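Local coordinates for hemolysin-related protein (Vibrio cholerae serotype O1, PDB 5V6F), which binds mannose-containing glycans through this lectin domain, the second beta-prism of the biofilm protein RbmC, and so probably helps target host glycans, at residues I6-S10 / G79-V83; S15-T20 / T38-V44; L65-V70 / K107-V113. One frame throughout, in Å; residues are numbered along the deposited sequence.

Overall arrangement
The three contacts lie in one beta-prism domain built of three four-stranded antiparallel sheets. Interaction 1 is buried. It joins two sheets by rings and apolar groups, and it lies nearest the bound mannose residues. Interaction 3 is backbone pairing within one of those sheets, with one face in the core and the other partly exposed. These two touch: Lys107 and Glu109 of interaction 3 hydrogen-bond the backbone of Gly8 in interaction 1. Interaction 2 is partly buried and stands apart, about 20 Å from interaction 3 between centres. It ties an edge strand to a loop, mainly through side-chain and water hydrogen bonds. Strands 7-8 and 13-18 place interactions 1 and 2 on the same sheet.

Interaction 1: I6-S10 / G79-V83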
loop_
_atom_site.group_PDB
_atom_site.type_symbol
_atom_site.label_atom_id
_atom_site.label_comp_id
_atom_site.label_asym_id
_atom_site.label_seq_id
_atom_site.Cartn_x
_atom_site.Cartn_y
_atom_site.Cartn_z
ATOM N N ILE A 6 7.929 7.777 -3.553
ATOM C CA ILE A 6 7.361 7.390 -2.267
ATOM C C ILE A 6 5.932 7.920 -2.238
ATOM O O ILE A 6 5.713 9.133 -2.216
ATOM C CB ILE A 6 8.184 7.931 -1.092
ATOM C CG1 ILE A 6 9.613 7.379 -1.141
ATOM C CG2 ILE A 6 7.513 7.578 0.229
ATOM C CD1 ILE A 6 10.549 7.973 -0.091
ATOM N N PHE A 7 4.960 7.013 -2.279
ATOM C CA PHE A 7 3.560 7.389 -2.165
ATOM C C PHE A 7 3.209 7.628 -0.703
ATOM O O PHE A 7 3.655 6.898 0.183
ATOM C CB PHE A 7 2.662 6.297 -2.747
ATOM C CG PHE A 7 3.072 5.841 -4.113
ATOM C CD1 PHE A 7 2.952 6.685 -5.202
ATOM C CD2 PHE A 7 3.576 4.566 -4.308
ATOM C CE1 PHE A 7 3.332 6.269 -6.462
ATOM C CE2 PHE A 7 3.955 4.140 -5.565
ATOM C CZ PHE A 7 3.832 4.994 -6.646
ATOM N N GLY A 8 2.417 8.657 -0.455
ATOM C CA GLY A 8 2.048 8.983 0.911
ATOM C C GLY A 8 3.142 9.781 1.580
ATOM O O GLY A 8 3.627 10.773 1.029
ATOM N N TYR A 9 3.542 9.340 2.772
ATOM C CA TYR A 9 4.447 10.088 3.633
ATOM C C TYR A 9 5.496 9.136 4.187
ATOM O O TYR A 9 5.277 7.926 4.274
ATOM C CB TYR A 9 3.673 10.774 4.765
ATOM C CG TYR A 9 2.358 11.359 4.291
ATOM C CD1 TYR A 9 2.299 12.629 3.735
ATOM C CD2 TYR A 9 1.179 10.631 4.382
ATOM C CE1 TYR A 9 1.102 13.161 3.290
ATOM C CE2 TYR A 9 -0.023 11.156 3.942
ATOM C CZ TYR A 9 -0.054 12.423 3.398
ATOM O OH TYR A 9 -1.247 12.959 2.954
ATOM N N SER A 10 6.648 9.697 4.571
ATOM C CA SER A 10 7.798 8.889 4.967
ATOM C C SER A 10 8.436 9.392 6.258
ATOM O O SER A 10 9.642 9.224 6.464
ATOM C CB SER A 10 8.838 8.859 3.851
ATOM O OG SER A 10 9.296 10.163 3.551
ATOM N N GLY A 79 -3.907 11.689 12.067
ATOM C CA GLY A 79 -2.660 11.486 11.364
ATOM C C GLY A 79 -2.817 11.440 9.855
ATOM O O GLY A 79 -3.889 11.170 9.311
ATOM N N TYR A 80 -1.702 11.706 9.176
ATOM C CA TYR A 80 -1.606 11.592 7.729
ATOM C C TYR A 80 -1.135 10.188 7.365
ATOM O O TYR A 80 -0.055 9.760 7.790
ATOM C CB TYR A 80 -0.648 12.645 7.168
ATOM C CG TYR A 80 -1.272 14.017 7.048
ATOM C CD1 TYR A 80 -1.963 14.389 5.904
ATOM C CD2 TYR A 80 -1.185 14.932 8.088
ATOM C CE1 TYR A 80 -2.542 15.640 5.792
ATOM C CE2 TYR A 80 -1.759 16.187 7.985
ATOM C CZ TYR A 80 -2.437 16.532 6.836
ATOM O OH TYR A 80 -3.017 17.775 6.724
ATOM N N HIS A 81 -1.937 9.477 6.575
ATOM C CA HIS A 81 -1.601 8.121 6.163
ATOM C C HIS A 81 -2.126 7.880 4.757
ATOM O O HIS A 81 -2.846 8.702 4.188
ATOM C CB HIS A 81 -2.202 7.059 7.095
ATOM C CG HIS A 81 -2.250 7.454 8.537
ATOM N ND1 HIS A 81 -1.235 7.164 9.423
ATOM C CD2 HIS A 81 -3.207 8.085 9.255
ATOM C CE1 HIS A 81 -1.557 7.616 10.621
ATOM N NE2 HIS A 81 -2.750 8.176 10.547
ATOM N N ILE A 82 -1.762 6.725 4.207
ATOM C CA ILE A 82 -2.408 6.221 3.002
ATOM C C ILE A 82 -3.750 5.633 3.406
ATOM O O ILE A 82 -3.825 4.785 4.305
ATOM C CB ILE A 82 -1.521 5.178 2.302
ATOM C CG1 ILE A 82 -0.256 5.854 1.755
ATOM C CG2 ILE A 82 -2.307 4.458 1.191
ATOM C CD1 ILE A 82 0.717 4.916 1.041
ATOM N N VAL A 83 -4.818 6.086 2.755
ATOM C CA VAL A 83 -6.155 5.617 3.079
ATOM C C VAL A 83 -6.749 4.725 1.994
ATOM O O VAL A 83 -7.625 3.907 2.306
ATOM C CB VAL A 83 -7.110 6.789 3.396
ATOM C CG1 VAL A 83 -6.647 7.507 4.662
ATOM C CG2 VAL A 83 -7.217 7.765 2.225
#
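This contact joins two sheets of the beta-prism. Residues 6-10 carry the short edge strand 7-8 of one sheet. Residues 79-83 open strand 80-89 of another. The segments meet by side chains packing on each other and on backbone, and do not pair as strands.

The aromatic contact is the main one. Tyr9 and Tyr80 form an offset edge-to-face pair, with centroids 5.5 Å apart and planes at 69°. The edge of Tyr80 is turned to the face of Tyr9. Tyr9 OH lies at that edge, 3.4 Å from Tyr80 CD1. Tyr80 CB sits over the Tyr9 ring, 3.9 Å from its centroid, as a CH-pi contact. Lys107 adds a cation-pi contact to Tyr9. Tyr9 CE2 also comes within 3.7 Å of His81 N.

The apolar contact lies further into the core. Ile82, in the mt rotamer, extends its end to the backbone of 7-8. Its CD1 is 3.6 Å from Phe7 O and 4.5 Å from Phe7 CB. The Phe7 ring leads away and meets Phe134. Gly8 has phi/psi of 82/-130, angles that disfavour a CB, and there is no room for one beside Ile82.

His81 points away from 6-10 and its ND1 hydrogen-bonds Glu132. Its ring meets Trp129, a glycan-pocket residue, and its side chain lies about 8 Å from a bound mannose. The backbones come nearest at Gly8, whose CA is 5.6 Å from Ile82 CA; Ile82 CG1 is 4.0 Å from Gly8 CA.

Interaction 2: S15-T20 / T38-V44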
loop_
_atom_site.group_PDB
_atom_site.type_symbol
_atom_site.label_atom_id
_atom_site.label_comp_id
_atom_site.label_asym_id
_atom_site.label_seq_id
_atom_site.Cartn_x
_atom_site.Cartn_y
_atom_site.Cartn_z
ATOM N N SER A 15 10.391 0.093 6.755
ATOM C CA SER A 15 10.661 -1.327 6.619
ATOM C C SER A 15 10.808 -1.666 5.141
ATOM O O SER A 15 10.327 -0.942 4.265
ATOM C CB SER A 15 9.549 -2.181 7.242
ATOM O OG SER A 15 9.491 -2.008 8.651
ATOM N N GLN A 16 11.488 -2.776 4.870
ATOM C CA GLN A 16 11.782 -3.189 3.503
ATOM C C GLN A 16 11.345 -4.636 3.336
ATOM O O GLN A 16 11.766 -5.507 4.102
ATOM C CB GLN A 16 13.273 -2.995 3.187
ATOM C CG GLN A 16 13.736 -1.567 3.539
ATOM C CD GLN A 16 15.068 -1.160 2.930
ATOM O OE1 GLN A 16 15.202 -0.055 2.381
ATOM N NE2 GLN A 16 16.062 -2.027 3.043
ATOM N N ARG A 17 10.478 -4.887 2.357
ATOM C CA ARG A 17 9.903 -6.214 2.148
ATOM C C ARG A 17 10.222 -6.683 0.735
ATOM O O ARG A 17 9.757 -6.092 -0.247
ATOM C CB ARG A 17 8.398 -6.201 2.408
ATOM C CG ARG A 17 8.040 -6.037 3.891
ATOM C CD ARG A 17 8.556 -7.215 4.728
ATOM N NE ARG A 17 8.299 -7.067 6.161
ATOM C CZ ARG A 17 9.168 -6.588 7.046
ATOM N NH1 ARG A 17 10.374 -6.183 6.672
ATOM N NH2 ARG A 17 8.825 -6.507 8.324
ATOM N N VAL A 18 11.014 -7.740 0.644
ATOM C CA VAL A 18 11.453 -8.281 -0.634
ATOM C C VAL A 18 10.325 -9.090 -1.248
ATOM O O VAL A 18 9.653 -9.877 -0.567
ATOM C CB VAL A 18 12.726 -9.129 -0.443
ATOM C CG1 VAL A 18 13.102 -9.853 -1.723
ATOM C CG2 VAL A 18 13.876 -8.250 0.029
ATOM N N VAL A 19 10.109 -8.891 -2.544
ATOM C CA VAL A 19 9.098 -9.640 -3.279
ATOM C C VAL A 19 9.657 -11.012 -3.629
ATOM O O VAL A 19 10.752 -11.128 -4.198
ATOM C CB VAL A 19 8.668 -8.876 -4.540
ATOM C CG1 VAL A 19 7.585 -9.639 -5.266
ATOM C CG2 VAL A 19 8.189 -7.476 -4.177
ATOM N N THR A 20 8.905 -12.056 -3.302
ATOM C CA THR A 20 9.339 -13.414 -3.584
ATOM C C THR A 20 9.061 -13.771 -5.040
ATOM O O THR A 20 8.446 -13.012 -5.793
ATOM C CB THR A 20 8.628 -14.414 -2.676
ATOM O OG1 THR A 20 7.251 -14.509 -3.073
ATOM C CG2 THR A 20 8.729 -13.994 -1.212
ATOM N N THR A 38 4.789 -8.719 1.541
ATOM C CA THR A 38 4.958 -9.554 0.361
ATOM C C THR A 38 4.675 -11.028 0.626
ATOM O O THR A 38 4.696 -11.825 -0.320
ATOM C CB THR A 38 6.378 -9.398 -0.203
ATOM O OG1 THR A 38 7.341 -9.768 0.791
ATOM C CG2 THR A 38 6.621 -7.953 -0.633
ATOM N N THR A 39 4.416 -11.406 1.874
ATOM C CA THR A 39 3.906 -12.719 2.234
ATOM C C THR A 39 2.773 -12.520 3.225
ATOM O O THR A 39 2.559 -11.421 3.740
ATOM C CB THR A 39 4.983 -13.614 2.866
ATOM O OG1 THR A 39 5.302 -13.119 4.173
ATOM C CG2 THR A 39 6.235 -13.639 2.012
ATOM N N VAL A 40 2.052 -13.605 3.511
ATOM C CA VAL A 40 0.991 -13.536 4.508
ATOM C C VAL A 40 1.524 -13.303 5.911
ATOM O O VAL A 40 0.748 -12.933 6.802
ATOM C CB VAL A 40 0.131 -14.817 4.494
ATOM C CG1 VAL A 40 -0.611 -14.939 3.174
ATOM C CG2 VAL A 40 0.982 -16.047 4.753
ATOM N N ASN A 41 2.828 -13.486 6.126
ATOM C CA ASN A 41 3.419 -13.401 7.454
ATOM C C ASN A 41 4.177 -12.109 7.724
ATOM O O ASN A 41 4.391 -11.781 8.895
ATOM C CB ASN A 41 4.391 -14.567 7.680
ATOM C CG ASN A 41 3.687 -15.891 7.845
ATOM O OD1 ASN A 41 2.514 -15.943 8.208
ATOM N ND2 ASN A 41 4.408 -16.973 7.587
ATOM N N ASN A 42 4.607 -11.375 6.695
ATOM C CA ASN A 42 5.554 -10.284 6.906
ATOM C C ASN A 42 4.940 -8.900 6.704
ATOM O O ASN A 42 5.673 -7.937 6.451
ATOM C CB ASN A 42 6.787 -10.464 6.013
ATOM C CG ASN A 42 6.515 -10.207 4.538
ATOM O OD1 ASN A 42 5.431 -9.779 4.142
ATOM N ND2 ASN A 42 7.527 -10.454 3.714
ATOM N N LEU A 43 3.624 -8.761 6.851
ATOM C CA LEU A 43 3.009 -7.451 6.675
ATOM C C LEU A 43 3.569 -6.446 7.676
ATOM O O LEU A 43 3.818 -6.766 8.842
ATOM C CB LEU A 43 1.490 -7.544 6.816
ATOM C CG LEU A 43 0.758 -8.113 5.592
ATOM C CD1 LEU A 43 0.692 -9.630 5.654
ATOM C CD2 LEU A 43 -0.638 -7.519 5.466
ATOM N N VAL A 44 3.754 -5.217 7.197
ATOM C CA VAL A 44 4.306 -4.103 7.961
ATOM C C VAL A 44 3.177 -3.107 8.183
ATOM O O VAL A 44 2.553 -2.649 7.219
ATOM C CB VAL A 44 5.477 -3.439 7.211
ATOM C CG1 VAL A 44 5.957 -2.188 7.941
ATOM C CG2 VAL A 44 6.618 -4.422 7.009
HETATM O O HOH W 1 6.360 -7.463 9.676
HETATM O O HOH W 2 5.918 -11.941 -2.964
#
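Arg17 and Thr38 make the direct hydrogen bonds between edge strand 13-18 and the segment 38-44, a loop that runs into strand 44-45. Arg17 takes chi1 and chi2 both m, which folds its chain along the strand. NE then donates to Asn42 O at 2.8 Å, and NH1 turns back to Gln16 O at 3.0 Å. Val44 CG2 lies over one guanidinium face, 3.2 Å from Arg17 NE. Water 1 links Arg17 NH2 to Leu43 O.

Thr38 is p, so OG1 donates to Val18 O at 2.7 Å. Its CG2 packs 3.9 Å from Val19 CG2. Asn42, also p, braces the loop: OD1 accepts from Thr38 N and Thr39 N, while ND2 donates to Thr38 OG1 at 3.0 Å. Thr39 OG1 accepts from Asn41 N in an ST turn. Water 2 bridges Thr20 N and Thr38 O.

The loop connects strands 33-37 and 44-45 of one prism sheet. Strand 13-18 is the edge of another, its backbone hydrogen-bonded on to strand 121-126.

Interaction 3: L65-V70 / K107-V113; sequences LQSVEV and KVETYTV
Edge strand 106-112 of one beta-prism sheet pairs antiparallel with the inner strand 65-75. Residues 65-70 run against 107-112 at 173°, with axes 4.6 Å apart at closest approach. Both are extended, except that Gln66 has phi/psi of -98/-49. There Gln66 and Ser67 both face Thr88 of strand 80-89, a classic beta bulge.

Register pairs Ser67 with Thr112, Val68 with Tyr111, Glu69 with Thr110 and Val70 with Glu109. The Val68 and Val70 pairs are hydrogen-bonded; the other two are not. Val68 N donates to Tyr111 O at 2.8 Å, and Tyr111 N to Val68 O at 3.0 Å. Val70 N to Glu109 O and Glu109 N to Val70 O are both 2.8 Å. Val113 N ends the ladder on Gln66 O at 2.8 Å. Beyond it, water 3 lies 3.2 Å from Leu65 O and 3.0 Å from Val113 O. CA-H...O contacts support the ladder, with Val108 CA 3.2 Å from Val70 O.

Val68 (m), Val70 (t), Glu109 (m) and Tyr111 (t) share the face toward the core, where Phe7 packs. Tyr111 OH hydrogen-bonds Tyr138. Leu65 CD2 lies 4.2 Å from Val113 CG2. The other face carries Ser67, Glu69, Thr110 and Thr112. Glu69 CG meets Val108 CG1 at 3.4 Å. Water 4 donates to Glu69 OE2 at 2.5 Å and also bonds Thr110 OG1 at 2.7 Å.

Lys107 (p, then extended) bonds Gly8 O through NZ, which also forms a salt bridge to Glu109 OE2 at 2.9 Å. Glu109 OE1 accepts from Gly8 N. Water 5 donates to that OE1 and to Val70 O, each at 2.8 Å.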
loop_
_atom_site.group_PDB
_atom_site.type_symbol
_atom_site.label_atom_id
_atom_site.label_comp_id
_atom_site.label_asym_id
_atom_site.label_seq_id
_atom_site.Cartn_x
_atom_site.Cartn_y
_atom_site.Cartn_z
ATOM N N LEU A 65 0.582 -6.093 -12.340
ATOM C CA LEU A 65 0.200 -4.730 -11.992
ATOM C C LEU A 65 0.592 -3.755 -13.096
ATOM O O LEU A 65 1.736 -3.753 -13.563
ATOM C CB LEU A 65 0.853 -4.324 -10.669
ATOM C CG LEU A 65 0.529 -2.934 -10.127
ATOM C CD1 LEU A 65 -0.960 -2.795 -9.830
ATOM C CD2 LEU A 65 1.362 -2.661 -8.883
ATOM N N GLN A 66 -0.360 -2.918 -13.506
ATOM C CA GLN A 66 -0.096 -1.872 -14.484
ATOM C C GLN A 66 0.145 -0.520 -13.826
ATOM O O GLN A 66 1.131 0.149 -14.141
ATOM C CB GLN A 66 -1.255 -1.766 -15.483
ATOM C CG GLN A 66 -1.079 -0.644 -16.504
ATOM C CD GLN A 66 -2.168 -0.622 -17.559
ATOM O OE1 GLN A 66 -3.026 -1.505 -17.606
ATOM N NE2 GLN A 66 -2.138 0.394 -18.414
ATOM N N SER A 67 -0.723 -0.112 -12.901
ATOM C CA SER A 67 -0.592 1.202 -12.290
ATOM C C SER A 67 -1.270 1.212 -10.929
ATOM O O SER A 67 -2.094 0.348 -10.612
ATOM C CB SER A 67 -1.200 2.285 -13.185
ATOM O OG SER A 67 -2.600 2.092 -13.318
ATOM N N VAL A 68 -0.914 2.215 -10.130
ATOM C CA VAL A 68 -1.556 2.455 -8.845
ATOM C C VAL A 68 -2.052 3.890 -8.805
ATOM O O VAL A 68 -1.469 4.795 -9.410
ATOM C CB VAL A 68 -0.614 2.181 -7.650
ATOM C CG1 VAL A 68 -0.276 0.700 -7.569
ATOM C CG2 VAL A 68 0.659 3.023 -7.752
ATOM N N GLU A 69 -3.154 4.082 -8.089
ATOM C CA GLU A 69 -3.702 5.394 -7.768
ATOM C C GLU A 69 -3.833 5.414 -6.254
ATOM O O GLU A 69 -4.681 4.709 -5.697
ATOM C CB GLU A 69 -5.048 5.607 -8.460
ATOM C CG GLU A 69 -5.661 6.977 -8.310
ATOM C CD GLU A 69 -6.963 7.092 -9.079
ATOM O OE1 GLU A 69 -8.021 6.733 -8.523
ATOM O OE2 GLU A 69 -6.923 7.514 -10.254
ATOM N N VAL A 70 -2.973 6.180 -5.587
ATOM C CA VAL A 70 -2.834 6.140 -4.135
ATOM C C VAL A 70 -3.450 7.405 -3.561
ATOM O O VAL A 70 -3.028 8.517 -3.903
ATOM C CB VAL A 70 -1.362 6.014 -3.712
ATOM C CG1 VAL A 70 -1.240 5.946 -2.189
ATOM C CG2 VAL A 70 -0.728 4.788 -4.352
ATOM N N LYS A 107 -4.593 13.870 -1.026
ATOM C CA LYS A 107 -3.855 13.937 -2.276
ATOM C C LYS A 107 -3.999 12.595 -2.974
ATOM O O LYS A 107 -4.238 11.569 -2.332
ATOM C CB LYS A 107 -2.373 14.254 -2.054
ATOM C CG LYS A 107 -1.632 13.213 -1.233
ATOM C CD LYS A 107 -0.143 13.509 -1.187
ATOM C CE LYS A 107 0.612 12.452 -0.388
ATOM N NZ LYS A 107 2.091 12.606 -0.503
ATOM N N VAL A 108 -3.864 12.612 -4.297
ATOM C CA VAL A 108 -3.911 11.402 -5.106
ATOM C C VAL A 108 -2.651 11.356 -5.956
ATOM O O VAL A 108 -2.342 12.316 -6.669
ATOM C CB VAL A 108 -5.169 11.350 -5.991
ATOM C CG1 VAL A 108 -5.234 10.030 -6.762
ATOM C CG2 VAL A 108 -6.415 11.537 -5.148
ATOM N N GLU A 109 -1.922 10.246 -5.870
ATOM C CA GLU A 109 -0.676 10.049 -6.599
ATOM C C GLU A 109 -0.836 8.828 -7.494
ATOM O O GLU A 109 -1.180 7.741 -7.014
ATOM C CB GLU A 109 0.495 9.893 -5.625
ATOM C CG GLU A 109 0.740 11.155 -4.803
ATOM C CD GLU A 109 1.611 10.937 -3.580
ATOM O OE1 GLU A 109 1.456 9.902 -2.897
ATOM O OE2 GLU A 109 2.447 11.818 -3.292
ATOM N N THR A 110 -0.599 9.015 -8.791
ATOM C CA THR A 110 -0.832 7.993 -9.803
ATOM C C THR A 110 0.494 7.643 -10.460
ATOM O O THR A 110 1.280 8.536 -10.801
ATOM C CB THR A 110 -1.844 8.477 -10.848
ATOM O OG1 THR A 110 -3.065 8.856 -10.200
ATOM C CG2 THR A 110 -2.143 7.383 -11.859
ATOM N N TYR A 111 0.745 6.348 -10.628
ATOM C CA TYR A 111 2.031 5.880 -11.120
ATOM C C TYR A 111 1.841 4.589 -11.897
ATOM O O TYR A 111 1.120 3.691 -11.454
ATOM C CB TYR A 111 3.009 5.660 -9.961
ATOM C CG TYR A 111 4.323 5.050 -10.381
ATOM C CD1 TYR A 111 5.347 5.843 -10.877
ATOM C CD2 TYR A 111 4.542 3.682 -10.274
ATOM C CE1 TYR A 111 6.552 5.293 -11.260
ATOM C CE2 TYR A 111 5.743 3.123 -10.652
ATOM C CZ TYR A 111 6.747 3.935 -11.146
ATOM O OH TYR A 111 7.950 3.390 -11.529
ATOM N N THR A 112 2.499 4.506 -13.050
ATOM C CA THR A 112 2.426 3.347 -13.930
ATOM C C THR A 112 3.750 2.598 -13.885
ATOM O O THR A 112 4.815 3.195 -14.069
ATOM C CB THR A 112 2.093 3.776 -15.363
ATOM O OG1 THR A 112 0.791 4.370 -15.385
ATOM C CG2 THR A 112 2.121 2.589 -16.322
ATOM N N VAL A 113 3.679 1.299 -13.620
ATOM C CA VAL A 113 4.871 0.458 -13.581
ATOM C C VAL A 113 5.405 0.334 -15.002
ATOM O O VAL A 113 4.677 -0.131 -15.890
ATOM C CB VAL A 113 4.563 -0.920 -12.974
ATOM C CG1 VAL A 113 5.842 -1.744 -12.843
ATOM C CG2 VAL A 113 3.890 -0.770 -11.617
HETATM O O HOH W 3 3.699 -2.971 -15.993
HETATM O O HOH W 4 -5.518 9.271 -11.282
HETATM O O HOH W 5 -1.182 9.696 -2.118
#